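Local structure of methionine-binding lipoprotein MetQ (Bacillus subtilis subsp. subtilis, 4GOT) at residues A[79-84]-A[208-213]; A[89-94]-A[172-177]; A[97-102]-A[192-197]. The protein probably binds methionine and passes it to the membrane-bound permease of the MetNPQ ABC importer, and takes part in methionine sulfoxide transport. All coordinates share one frame; numbering follows the deposited sequence.

Overall arrangement
Of the paired segments, 79-84 on strand 78-86 comes first along the chain; its partner in contact 1 arrives only with strand 206-211, closing the longest loop, 123 residues between its segments. Contacts 2 and 3 both fall within that loop. Their segments alternate along the chain, so these two loops cross. Contact 1 belongs to the six-stranded sheet; contact 2 joins strands 90-92 and 174-177 of the five-stranded sheet, and contact 3 sets the 97-102 turn against its outermost strand, 195-196. The sheets lie on opposite sides of the chain's centre. Contacts 2 and 3 touch, their centres about 8 Å apart, whereas the centres of contacts 1 and 2 are about 31 Å apart.

Contact 1. Residues A[79-84]-A[208-213]; sequences VNAGAV and IAVRKG
Val79 and Val210 form an antiparallel hydrogen-bonded pair on strands whose short axes run at 147°. Val79 N reaches Val210 O at 2.8 Å and Val210 N returns to Val79 O at 2.9 Å, both donors lying nearly along the C=O axis. Ala81 N extends the ladder to Ile208 O at 2.7 Å, and Ile208 N bonds to Gly82 O. On the face carrying the two valines, their side chains cross obliquely and meet through Val79 CG2 and Val210 CG2. In the conformer of Val79 described, CG1 turns instead to CA and CB of Lys212. Ala81 CB lies against Ile208 CG2 at 4.0 Å, and Val84 CG2 touches Ile208 CG1, which is anti to its own carbonyl carbon (chi1 -60°). Asn80 OD1 makes an Asx turn by accepting from Gly82 N at 2.7 Å; the donor sits above the carbonyl plane, 51° out of it. In the six-stranded sheet, strand 206-211 lies between 78-86 and 57-62, with Ala209 against Asn58 and Gln61, while helix 218-227 covers Ala81, Ile208 and Val210 through Ile220, Met224 and Leu227.

Contact 2. Residues A[89-94]-A[172-177]; sequences FGIYSK and GDAVFI
Ile91 and Phe176 face each other as an antiparallel non-hydrogen-bonded pair, joining the neighbouring strands 90-92 and 174-177 in the five-stranded mixed sheet of this periplasmic-binding-protein-type fold. Their side chains run side by side and point the same way. Ile91 CG1 lies over one face of the Phe176 ring, 3.9 Å from its centroid and 27° off the normal, a CH-pi contact displaced toward the rim. Ile91 CG2, anti to its backbone N, turns instead to Ala174 CB. Phe89 crosses Phe176 at about a right angle as side chains, yet the ring planes meet at 45°; Phe176 CD2 stands over one face of the Phe89 ring, 3.9 Å from Phe89 CE2.

On the other face of the sheet, Ile177 and Tyr92 also cross at about a right angle. Ile177 CD1 lies over one face of the Tyr92 ring, a second CH-pi contact offset to the rim: 3.9 Å from the centroid, 3.5 Å from Tyr92 CD1. The backbone sets this register: Tyr92 and Val175 exchange two N-H to O bonds, and Ile177 N donates to Gly90 O.

Met120 of helix 117-126 touches both Phe89 and Phe176, and the Phe89 side chain lies about 5 Å from the bound selenomethionine, so this end adjoins the ligand site. At the far end Ser93 OG, anti to its backbone N (chi1 -174°), donates to Asp173 O at 2.6 Å and is also hydrogen-bonded to Thr95 N and Tyr96 N. At the Gly90-Ile177 end, one water spans the strands, 2.7 Å from Tyr92 OH and donating to Ile177 O at 2.9 Å.

Contact 3. Residues A[97-102]-A[192-197]; sequences KSLKDL and DAIEVE
Ile194 packs its side chain against the backbone of Lys97 and Ser98, while Glu195 presents its aliphatic part to Leu99. Ile194 CB is 3.5 Å from Lys97 O, with CG2 almost as near to the same oxygen, and Ile194 CD1 comes up to Ser98 CA at 4.0 Å. CG1 of Ile194 stands between the backbone N and the carbonyl carbon (chi1 66°), which carries CD1 along the 97-99 backbone. Leu99 and Glu195 cross at about a right angle: Leu99 CD1 touches Glu195 CG at 4.0 Å and lies equally near Glu195 CD. The Glu195 chain leaves anti to its backbone N and bends at chi2 (88°), turning the carboxylate toward a bridging water. That water accepts from Leu99 N at 2.8 Å and donates to Ile194 O at 3.0 Å and to Glu195 OE1 at 3.1 Å.

Further out, two backbone bonds shape the turn at 97-102: Asp101 N to Ser98 O and Leu102 N to Leu99 O, with residues 99-101 in 3-10 conformation. On the other side, Ile194 and Glu195 form a classic beta bulge opposite Ile91. Ile91 also touches the side chains of Leu99 and Glu195, and Met123 and Asn126 of helix 117-126 lie against Glu195.

The direct contacts, 224 Å² buried in total, are van der Waals ones, aliphatic carbons against backbone and side chain. Since the water spends both its hydrogens on 194-195 while accepting from 97-102, the polar tie between the segments probably depends on that solvent molecule.

Contact 1. Residues A[79-84]-A[208-213]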
loop_
_atom_site.group_PDB
_atom_site.type_symbol
_atom_site.label_atom_id
_atom_site.label_comp_id
_atom_site.label_asym_id
_atom_site.label_seq_id
_atom_site.Cartn_x
_atom_site.Cartn_y
_atom_site.Cartn_z
ATOM N N VAL A 79 1.004 2.274 16.704
ATOM C CA VAL A 79 0.269 1.002 16.801
ATOM C C VAL A 79 -0.741 0.900 15.652
ATOM O O VAL A 79 -1.273 1.929 15.162
ATOM C CB VAL A 79 -0.463 0.846 18.175
ATOM C CG1 VAL A 79 0.531 0.626 19.320
ATOM C CG2 VAL A 79 -1.364 2.047 18.465
ATOM N N ASN A 80 -0.993 -0.336 15.222
ATOM C CA ASN A 80 -2.066 -0.673 14.282
ATOM C C ASN A 80 -3.406 -0.579 15.030
ATOM O O ASN A 80 -3.626 -1.320 15.980
ATOM C CB ASN A 80 -1.815 -2.104 13.829
ATOM C CG ASN A 80 -2.904 -2.667 12.972
ATOM O OD1 ASN A 80 -3.732 -1.943 12.419
ATOM N ND2 ASN A 80 -2.891 -3.983 12.819
ATOM N N ALA A 81 -4.298 0.304 14.608
ATOM C CA ALA A 81 -5.630 0.384 15.165
ATOM C C ALA A 81 -6.580 -0.617 14.472
ATOM O O ALA A 81 -7.658 -0.854 14.994
ATOM C CB ALA A 81 -6.200 1.792 15.043
ATOM N N GLY A 82 -6.201 -1.169 13.310
ATOM C CA GLY A 82 -7.028 -2.156 12.583
ATOM C C GLY A 82 -6.925 -2.055 11.051
ATOM O O GLY A 82 -6.815 -0.958 10.476
ATOM N N ALA A 83 -6.988 -3.216 10.401
ATOM C CA ALA A 83 -6.998 -3.320 8.925
ATOM C C ALA A 83 -8.369 -2.876 8.314
ATOM O O ALA A 83 -9.415 -3.013 8.948
ATOM C CB ALA A 83 -6.624 -4.764 8.519
ATOM N N VAL A 84 -8.342 -2.339 7.100
ATOM C CA VAL A 84 -9.518 -1.796 6.388
ATOM C C VAL A 84 -9.732 -2.434 4.997
ATOM O O VAL A 84 -10.868 -2.816 4.659
ATOM C CB VAL A 84 -9.442 -0.267 6.202
ATOM C CG1 VAL A 84 -10.738 0.275 5.598
ATOM C CG2 VAL A 84 -9.132 0.419 7.521
ATOM N N ILE A 208 -5.288 1.494 9.657
ATOM C CA ILE A 208 -5.265 2.706 10.422
ATOM C C ILE A 208 -4.184 2.569 11.493
ATOM O O ILE A 208 -4.163 1.601 12.237
ATOM C CB ILE A 208 -6.645 3.027 11.018
ATOM C CG1 ILE A 208 -7.670 3.198 9.885
ATOM C CG2 ILE A 208 -6.537 4.254 11.910
ATOM C CD1 ILE A 208 -7.537 4.477 9.042
ATOM N N ALA A 209 -3.253 3.513 11.504
ATOM C CA ALA A 209 -2.228 3.598 12.560
ATOM C C ALA A 209 -2.458 4.843 13.424
ATOM O O ALA A 209 -2.880 5.908 12.902
ATOM C CB ALA A 209 -0.825 3.603 11.962
ATOM N N VAL A 210 -2.193 4.679 14.727
ATOM C CA VAL A 210 -2.324 5.724 15.737
ATOM C C VAL A 210 -1.084 5.684 16.628
ATOM O O VAL A 210 -0.258 4.768 16.523
ATOM C CB VAL A 210 -3.652 5.556 16.549
ATOM C CG1 VAL A 210 -4.890 5.648 15.616
ATOM C CG2 VAL A 210 -3.661 4.227 17.336
ATOM N N ARG A 211 -0.939 6.682 17.494
ATOM C CA ARG A 211 0.100 6.657 18.513
ATOM C C ARG A 211 -0.218 5.625 19.609
ATOM O O ARG A 211 -1.378 5.320 19.875
ATOM C CB ARG A 211 0.317 8.056 19.101
ATOM C CG ARG A 211 0.961 9.002 18.104
ATOM C CD ARG A 211 1.390 10.335 18.742
ATOM N NE ARG A 211 0.195 11.008 19.228
ATOM C CZ ARG A 211 -0.727 11.583 18.460
ATOM N NH1 ARG A 211 -0.613 11.616 17.147
ATOM N NH2 ARG A 211 -1.796 12.127 19.017
ATOM N N LYS A 212 0.826 5.056 20.205
ATOM C CA LYS A 212 0.672 4.001 21.213
ATOM C C LYS A 212 -0.141 4.579 22.356
ATOM O O LYS A 212 0.071 5.707 22.744
ATOM C CB LYS A 212 2.050 3.523 21.705
ATOM C CG LYS A 212 2.089 2.416 22.765
ATOM C CD LYS A 212 3.356 2.587 23.620
ATOM C CE LYS A 212 3.844 1.290 24.265
ATOM N NZ LYS A 212 3.144 1.000 25.546
ATOM N N GLY A 213 -1.110 3.814 22.843
ATOM C CA GLY A 213 -2.020 4.273 23.901
ATOM C C GLY A 213 -3.320 4.892 23.389
ATOM O O GLY A 213 -4.155 5.238 24.186
#

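Contact 2. Residues A[89-94]-A[172-177]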
loop_
_atom_site.group_PDB
_atom_site.type_symbol
_atom_site.label_atom_id
_atom_site.label_comp_id
_atom_site.label_asym_id
_atom_site.label_seq_id
_atom_site.Cartn_x
_atom_site.Cartn_y
_atom_site.Cartn_z
ATOM N N PHE A 89 -0.951 -5.786 -5.478
ATOM C CA PHE A 89 0.148 -5.171 -6.208
ATOM C C PHE A 89 0.101 -5.521 -7.710
ATOM O O PHE A 89 -0.299 -6.644 -8.116
ATOM C CB PHE A 89 1.457 -5.730 -5.617
ATOM C CG PHE A 89 2.603 -4.753 -5.519
ATOM C CD1 PHE A 89 2.483 -3.415 -5.819
ATOM C CD2 PHE A 89 3.800 -5.205 -5.008
ATOM C CE1 PHE A 89 3.548 -2.547 -5.689
ATOM C CE2 PHE A 89 4.873 -4.325 -4.843
ATOM C CZ PHE A 89 4.744 -2.984 -5.192
ATOM N N GLY A 90 0.503 -4.552 -8.517
ATOM C CA GLY A 90 0.559 -4.708 -9.967
ATOM C C GLY A 90 1.946 -4.493 -10.587
ATOM O O GLY A 90 2.781 -3.655 -10.098
ATOM N N ILE A 91 2.170 -5.255 -11.666
ATOM C CA ILE A 91 3.258 -5.046 -12.606
ATOM C C ILE A 91 2.703 -4.596 -13.958
ATOM O O ILE A 91 1.694 -5.138 -14.443
ATOM C CB ILE A 91 4.097 -6.311 -12.851
ATOM C CG1 ILE A 91 4.585 -6.889 -11.500
ATOM C CG2 ILE A 91 5.246 -5.948 -13.808
ATOM C CD1 ILE A 91 5.066 -8.332 -11.560
ATOM N N TYR A 92 3.372 -3.590 -14.534
ATOM C CA TYR A 92 2.910 -2.863 -15.705
ATOM C C TYR A 92 4.048 -2.832 -16.746
ATOM O O TYR A 92 5.234 -2.809 -16.385
ATOM C CB TYR A 92 2.570 -1.429 -15.300
ATOM C CG TYR A 92 1.361 -1.315 -14.391
ATOM C CD1 TYR A 92 1.469 -1.566 -13.015
ATOM C CD2 TYR A 92 0.117 -0.944 -14.900
ATOM C CE1 TYR A 92 0.377 -1.467 -12.180
ATOM C CE2 TYR A 92 -0.982 -0.838 -14.067
ATOM C CZ TYR A 92 -0.847 -1.100 -12.702
ATOM O OH TYR A 92 -1.930 -1.003 -11.848
ATOM N N SER A 93 3.687 -2.858 -18.026
ATOM C CA SER A 93 4.644 -2.674 -19.121
ATOM C C SER A 93 3.936 -2.067 -20.318
ATOM O O SER A 93 2.863 -2.537 -20.646
ATOM C CB SER A 93 5.235 -4.021 -19.553
ATOM O OG SER A 93 6.258 -3.818 -20.511
ATOM N N LYS A 94 4.542 -1.071 -20.995
ATOM C CA LYS A 94 4.004 -0.609 -22.296
ATOM C C LYS A 94 4.467 -1.487 -23.449
ATOM O O LYS A 94 3.951 -1.386 -24.545
ATOM C CB LYS A 94 4.452 0.831 -22.601
ATOM C CG LYS A 94 4.066 1.854 -21.558
ATOM C CD LYS A 94 2.687 2.430 -21.792
ATOM C CE LYS A 94 2.645 3.898 -21.390
ATOM N NZ LYS A 94 3.484 4.785 -22.269
ATOM N N GLY A 172 12.063 0.847 -18.068
ATOM C CA GLY A 172 12.445 -0.541 -17.897
ATOM C C GLY A 172 11.527 -1.389 -18.731
ATOM O O GLY A 172 10.640 -0.882 -19.401
ATOM N N ASP A 173 11.732 -2.690 -18.678
ATOM C CA ASP A 173 10.851 -3.631 -19.376
ATOM C C ASP A 173 9.500 -3.905 -18.663
ATOM O O ASP A 173 8.488 -4.216 -19.314
ATOM C CB ASP A 173 11.634 -4.936 -19.659
ATOM C CG ASP A 173 12.805 -4.703 -20.616
ATOM O OD1 ASP A 173 12.554 -4.100 -21.685
ATOM O OD2 ASP A 173 13.958 -5.085 -20.303
ATOM N N ALA A 174 9.518 -3.810 -17.334
ATOM C CA ALA A 174 8.379 -4.091 -16.470
ATOM C C ALA A 174 8.569 -3.251 -15.205
ATOM O O ALA A 174 9.711 -2.986 -14.776
ATOM C CB ALA A 174 8.297 -5.593 -16.133
ATOM N N VAL A 175 7.455 -2.789 -14.648
ATOM C CA VAL A 175 7.475 -1.763 -13.559
ATOM C C VAL A 175 6.425 -2.066 -12.491
ATOM O O VAL A 175 5.253 -2.322 -12.825
ATOM C CB VAL A 175 7.220 -0.323 -14.111
ATOM C CG1 VAL A 175 7.289 0.678 -12.957
ATOM C CG2 VAL A 175 8.203 0.031 -15.226
ATOM N N PHE A 176 6.853 -2.093 -11.213
ATOM C CA PHE A 176 5.924 -2.247 -10.066
ATOM C C PHE A 176 5.265 -0.919 -9.726
ATOM O O PHE A 176 5.960 0.097 -9.622
ATOM C CB PHE A 176 6.626 -2.790 -8.814
ATOM C CG PHE A 176 6.978 -4.262 -8.908
ATOM C CD1 PHE A 176 8.192 -4.657 -9.460
ATOM C CD2 PHE A 176 6.124 -5.238 -8.436
ATOM C CE1 PHE A 176 8.537 -6.014 -9.571
ATOM C CE2 PHE A 176 6.463 -6.596 -8.531
ATOM C CZ PHE A 176 7.671 -6.984 -9.092
ATOM N N ILE A 177 3.935 -0.922 -9.586
ATOM C CA ILE A 177 3.188 0.295 -9.155
ATOM C C ILE A 177 2.151 -0.144 -8.077
ATOM O O ILE A 177 1.325 -1.068 -8.297
ATOM C CB ILE A 177 2.459 1.046 -10.317
ATOM C CG1 ILE A 177 3.326 1.134 -11.595
ATOM C CG2 ILE A 177 2.056 2.447 -9.861
ATOM C CD1 ILE A 177 2.630 1.735 -12.814
HETATM O O HOH W 1 -1.420 -1.355 -9.215
#

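Contact 3. Residues A[97-102]-A[192-197]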
loop_
_atom_site.group_PDB
_atom_site.type_symbol
_atom_site.label_atom_id
_atom_site.label_comp_id
_atom_site.label_asym_id
_atom_site.label_seq_id
_atom_site.Cartn_x
_atom_site.Cartn_y
_atom_site.Cartn_z
ATOM N N LYS A 97 3.584 -7.980 -22.957
ATOM C CA LYS A 97 2.208 -8.354 -22.639
ATOM C C LYS A 97 2.115 -9.220 -21.381
ATOM O O LYS A 97 1.081 -9.262 -20.712
ATOM C CB LYS A 97 1.603 -9.104 -23.839
ATOM C CG LYS A 97 0.114 -8.876 -24.020
ATOM C CD LYS A 97 -0.222 -7.423 -24.351
ATOM C CE LYS A 97 -1.739 -7.249 -24.485
ATOM N NZ LYS A 97 -2.135 -5.826 -24.699
ATOM N N SER A 98 3.204 -9.902 -21.058
ATOM C CA SER A 98 3.262 -10.729 -19.858
ATOM C C SER A 98 4.709 -10.982 -19.418
ATOM O O SER A 98 5.644 -10.747 -20.161
ATOM C CB SER A 98 2.535 -12.066 -20.102
ATOM O OG SER A 98 3.248 -12.788 -21.023
ATOM N N LEU A 99 4.894 -11.466 -18.199
ATOM C CA LEU A 99 6.252 -11.662 -17.684
ATOM C C LEU A 99 6.987 -12.808 -18.422
ATOM O O LEU A 99 8.217 -12.769 -18.557
ATOM C CB LEU A 99 6.250 -11.896 -16.146
ATOM C CG LEU A 99 5.773 -10.856 -15.138
ATOM C CD1 LEU A 99 5.605 -11.545 -13.774
ATOM C CD2 LEU A 99 6.720 -9.637 -15.069
ATOM N N LYS A 100 6.245 -13.795 -18.927
ATOM C CA LYS A 100 6.854 -14.925 -19.651
ATOM C C LYS A 100 7.591 -14.454 -20.916
ATOM O O LYS A 100 8.443 -15.178 -21.462
ATOM C CB LYS A 100 5.785 -15.961 -20.025
ATOM C CG LYS A 100 4.625 -15.384 -20.841
ATOM C CD LYS A 100 3.991 -16.345 -21.841
ATOM C CE LYS A 100 2.859 -17.151 -21.243
ATOM N NZ LYS A 100 2.529 -18.333 -22.120
ATOM N N ASP A 101 7.263 -13.236 -21.372
ATOM C CA ASP A 101 7.750 -12.716 -22.660
ATOM C C ASP A 101 9.009 -11.874 -22.498
ATOM O O ASP A 101 9.653 -11.570 -23.490
ATOM C CB ASP A 101 6.655 -11.903 -23.383
ATOM C CG ASP A 101 5.511 -12.779 -23.934
ATOM O OD1 ASP A 101 5.629 -14.022 -23.990
ATOM O OD2 ASP A 101 4.477 -12.211 -24.344
ATOM N N LEU A 102 9.353 -11.496 -21.261
ATOM C CA LEU A 102 10.573 -10.732 -21.005
ATOM C C LEU A 102 11.798 -11.508 -21.480
ATOM O O LEU A 102 11.859 -12.746 -21.344
ATOM C CB LEU A 102 10.734 -10.368 -19.514
ATOM C CG LEU A 102 9.657 -9.508 -18.828
ATOM C CD1 LEU A 102 9.860 -9.522 -17.310
ATOM C CD2 LEU A 102 9.614 -8.097 -19.402
ATOM N N ASP A 192 -5.226 -2.736 -16.857
ATOM C CA ASP A 192 -3.948 -2.313 -17.399
ATOM C C ASP A 192 -2.726 -3.085 -16.908
ATOM O O ASP A 192 -1.762 -3.151 -17.629
ATOM C CB ASP A 192 -3.686 -0.847 -17.084
ATOM C CG ASP A 192 -4.817 0.066 -17.512
ATOM O OD1 ASP A 192 -5.599 -0.250 -18.441
ATOM O OD2 ASP A 192 -4.922 1.123 -16.886
ATOM N N ALA A 193 -2.709 -3.601 -15.687
ATOM C CA ALA A 193 -1.531 -4.368 -15.209
ATOM C C ALA A 193 -1.356 -5.676 -16.013
ATOM O O ALA A 193 -2.334 -6.245 -16.445
ATOM C CB ALA A 193 -1.657 -4.672 -13.735
ATOM N N ILE A 194 -0.110 -6.114 -16.215
ATOM C CA ILE A 194 0.202 -7.398 -16.889
ATOM C C ILE A 194 0.290 -8.611 -15.911
ATOM O O ILE A 194 0.237 -9.777 -16.330
ATOM C CB ILE A 194 1.482 -7.301 -17.788
ATOM C CG1 ILE A 194 2.781 -7.064 -16.996
ATOM C CG2 ILE A 194 1.341 -6.199 -18.862
ATOM C CD1 ILE A 194 4.018 -7.390 -17.834
ATOM N N GLU A 195 0.420 -8.306 -14.621
ATOM C CA GLU A 195 0.412 -9.288 -13.529
ATOM C C GLU A 195 -0.105 -8.578 -12.279
ATOM O O GLU A 195 0.292 -7.440 -12.017
ATOM C CB GLU A 195 1.825 -9.819 -13.287
ATOM C CG GLU A 195 1.986 -10.914 -12.215
ATOM C CD GLU A 195 1.810 -12.316 -12.748
ATOM O OE1 GLU A 195 1.504 -12.482 -13.958
ATOM O OE2 GLU A 195 1.994 -13.248 -11.935
ATOM N N VAL A 196 -1.033 -9.234 -11.571
ATOM C CA VAL A 196 -1.638 -8.778 -10.295
ATOM C C VAL A 196 -1.346 -9.826 -9.201
ATOM O O VAL A 196 -1.511 -11.028 -9.432
ATOM C CB VAL A 196 -3.187 -8.545 -10.419
ATOM C CG1 VAL A 196 -3.748 -7.895 -9.153
ATOM C CG2 VAL A 196 -3.536 -7.706 -11.645
ATOM N N GLU A 197 -0.875 -9.360 -8.047
ATOM C CA GLU A 197 -0.695 -10.145 -6.812
ATOM C C GLU A 197 -1.901 -10.979 -6.404
ATOM O O GLU A 197 -3.034 -10.489 -6.387
ATOM C CB GLU A 197 -0.436 -9.174 -5.662
ATOM C CG GLU A 197 0.222 -9.779 -4.437
ATOM C CD GLU A 197 0.447 -8.771 -3.313
ATOM O OE1 GLU A 197 -0.279 -7.739 -3.260
ATOM O OE2 GLU A 197 1.351 -9.009 -2.455
HETATM O O HOH W 2 2.564 -11.667 -16.724
#